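Substrate binding periplasmic protein (Ralstonia solanacearum, PDB 3LOP) probably serves as the periplasmic receptor of a transport system, binding leucine, which is seen in the cleft between its two lobes. Local coordinates at residues V50-E55 with V62-D67. Sequence-based numbering, arbitrary orientation.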
loop_
_atom_site.group_PDB
_atom_site.type_symbol
_atom_site.label_atom_id
_atom_site.label_comp_id
_atom_site.label_asym_id
_atom_site.label_seq_id
_atom_site.Cartn_x
_atom_site.Cartn_y
_atom_site.Cartn_z
ATOM N N VAL A 50 -0.879 -14.585 12.367
ATOM C CA VAL A 50 0.417 -14.540 13.027
ATOM C C VAL A 50 1.258 -13.510 12.282
ATOM O O VAL A 50 1.407 -13.584 11.063
ATOM C CB VAL A 50 1.119 -15.916 12.971
ATOM C CG1 VAL A 50 2.421 -15.872 13.757
ATOM C CG2 VAL A 50 0.202 -16.993 13.532
ATOM N N ALA A 51 1.804 -12.547 13.013
ATOM C CA ALA A 51 2.615 -11.507 12.398
ATOM C C ALA A 51 4.029 -11.504 12.956
ATOM O O ALA A 51 4.270 -11.990 14.061
ATOM C CB ALA A 51 1.966 -10.143 12.622
ATOM N N ARG A 52 4.968 -10.973 12.180
ATOM C CA ARG A 52 6.351 -10.889 12.628
ATOM C C ARG A 52 7.005 -9.654 12.041
ATOM O O ARG A 52 6.856 -9.343 10.858
ATOM C CB ARG A 52 7.146 -12.141 12.242
ATOM C CG ARG A 52 8.506 -12.234 12.942
ATOM C CD ARG A 52 9.072 -13.640 12.864
ATOM N NE ARG A 52 8.201 -14.585 13.554
ATOM C CZ ARG A 52 8.303 -15.905 13.458
ATOM N NH1 ARG A 52 9.247 -16.444 12.702
ATOM N NH2 ARG A 52 7.441 -16.685 14.095
ATOM N N ASP A 53 7.725 -8.948 12.900
ATOM C CA ASP A 53 8.420 -7.725 12.538
ATOM C C ASP A 53 9.639 -8.030 11.670
ATOM O O ASP A 53 10.454 -8.879 12.027
ATOM C CB ASP A 53 8.847 -7.032 13.841
ATOM C CG ASP A 53 9.474 -5.665 13.627
ATOM O OD1 ASP A 53 9.482 -5.144 12.493
ATOM O OD2 ASP A 53 9.957 -5.101 14.631
ATOM N N ASP A 54 9.750 -7.369 10.519
ATOM C CA ASP A 54 10.925 -7.559 9.677
ATOM C C ASP A 54 11.738 -6.270 9.579
ATOM O O ASP A 54 12.790 -6.248 8.945
ATOM C CB ASP A 54 10.570 -8.077 8.266
ATOM C CG ASP A 54 9.583 -7.194 7.521
ATOM O OD1 ASP A 54 9.473 -5.987 7.818
ATOM O OD2 ASP A 54 8.930 -7.727 6.596
ATOM N N GLU A 55 11.255 -5.207 10.227
ATOM C CA GLU A 55 11.944 -3.912 10.229
ATOM C C GLU A 55 12.190 -3.425 8.801
ATOM O O GLU A 55 13.033 -2.562 8.563
ATOM C CB GLU A 55 13.285 -4.041 10.968
ATOM C CG GLU A 55 13.170 -4.541 12.407
ATOM C CD GLU A 55 14.523 -4.779 13.064
ATOM O OE1 GLU A 55 15.311 -3.816 13.179
ATOM O OE2 GLU A 55 14.799 -5.930 13.469
ATOM N N VAL A 62 12.509 -12.236 4.090
ATOM C CA VAL A 62 12.735 -13.570 3.546
ATOM C C VAL A 62 12.775 -14.609 4.664
ATOM O O VAL A 62 12.082 -15.623 4.596
ATOM C CB VAL A 62 14.057 -13.627 2.746
ATOM C CG1 VAL A 62 14.416 -15.068 2.422
ATOM C CG2 VAL A 62 13.919 -12.823 1.459
ATOM N N ARG A 63 13.574 -14.357 5.696
ATOM C CA ARG A 63 13.671 -15.304 6.800
ATOM C C ARG A 63 12.337 -15.478 7.520
ATOM O O ARG A 63 11.936 -16.601 7.832
ATOM C CB ARG A 63 14.752 -14.867 7.800
ATOM C CG ARG A 63 16.177 -15.045 7.283
ATOM C CD ARG A 63 17.196 -14.985 8.417
ATOM N NE ARG A 63 17.331 -13.650 8.990
ATOM C CZ ARG A 63 17.971 -12.644 8.403
ATOM N NH1 ARG A 63 18.544 -12.819 7.219
ATOM N NH2 ARG A 63 18.040 -11.460 9.000
ATOM N N ASN A 64 11.649 -14.369 7.780
ATOM C CA ASN A 64 10.362 -14.424 8.462
ATOM C C ASN A 64 9.354 -15.295 7.727
ATOM O O ASN A 64 8.741 -16.184 8.318
ATOM C CB ASN A 64 9.768 -13.021 8.608
ATOM C CG ASN A 64 10.384 -12.233 9.741
ATOM O OD1 ASN A 64 11.271 -12.712 10.451
ATOM N ND2 ASN A 64 9.908 -11.012 9.919
ATOM N N VAL A 65 9.181 -15.041 6.433
ATOM C CA VAL A 65 8.215 -15.807 5.662
ATOM C C VAL A 65 8.559 -17.291 5.601
ATOM O O VAL A 65 7.689 -18.135 5.790
ATOM C CB VAL A 65 8.064 -15.237 4.237
ATOM C CG1 VAL A 65 7.116 -16.114 3.418
ATOM C CG2 VAL A 65 7.507 -13.816 4.318
ATOM N N ARG A 66 9.824 -17.613 5.352
ATOM C CA ARG A 66 10.228 -19.014 5.292
ATOM C C ARG A 66 9.979 -19.692 6.641
ATOM O O ARG A 66 9.413 -20.785 6.694
ATOM C CB ARG A 66 11.706 -19.135 4.913
ATOM C CG ARG A 66 12.219 -20.565 4.945
ATOM C CD ARG A 66 13.587 -20.700 4.297
ATOM N NE ARG A 66 13.505 -20.649 2.840
ATOM C CZ ARG A 66 14.127 -19.750 2.084
ATOM N NH1 ARG A 66 14.882 -18.816 2.647
ATOM N NH2 ARG A 66 13.999 -19.791 0.765
ATOM N N ASP A 67 10.398 -19.044 7.725
ATOM C CA ASP A 67 10.197 -19.605 9.060
ATOM C C ASP A 67 8.719 -19.797 9.389
ATOM O O ASP A 67 8.310 -20.873 9.832
ATOM C CB ASP A 67 10.819 -18.701 10.136
ATOM C CG ASP A 67 12.328 -18.654 10.074
ATOM O OD1 ASP A 67 12.951 -19.631 9.609
ATOM O OD2 ASP A 67 12.909 -17.628 10.512
HETATM O O HOH W 1 11.791 -15.299 11.614
#
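With CG beside its own backbone N (chi1 -79°), Asn64 turns its amide from helix 58-71 toward strand 47-53, while Arg52 sends CG out beside its carbonyl carbon, opposite its N (chi1 -168°), and bends at chi3, bringing its guanidinium edge up to Asp67, NH1 to CB 3.8 Å. Asn64 ND2 donates to Asp53 O at 3.0 Å, fairly straight at 161° and within the amide plane, although it meets the oxygen from above the carbonyl plane. Asparagine suits this buried place because its short amide offers a donor and an acceptor together: ND2 also bonds Ser11, and OD1 accepts from Gln60 one helical turn earlier. Arg52 CG and CD lie over one face of the amide, CD 3.4 Å from Asn64 OD1, and the guanidinium and amide planes are nearly perpendicular. From the other flank Asp54 CB comes within 3.4 Å of Asn64 ND2; its carboxylate bonds Gln56 and Ser11. At the end of the strand, Asp53 OD1 accepts from Glu55 N in an Asx turn; its carboxylate also bonds Ser15 and Leu14 N.

Here the outermost strand of the parallel sheet in one lobe meets the helix that follows it, running nearly antiparallel, as in the beta-alpha units of periplasmic binding proteins. Arg52 NH1 stays 4.4 Å from Asp67 OD2, beyond a salt bridge. One water, in the guanidinium plane, accepts from Arg52 NH1 and donates to Asn64 OD1 and Asp67 OD2. The chemistry implies a direct amide-to-carbonyl bond in the buried part and a water-bridged link at the more exposed side, where opposite charges probably still attract.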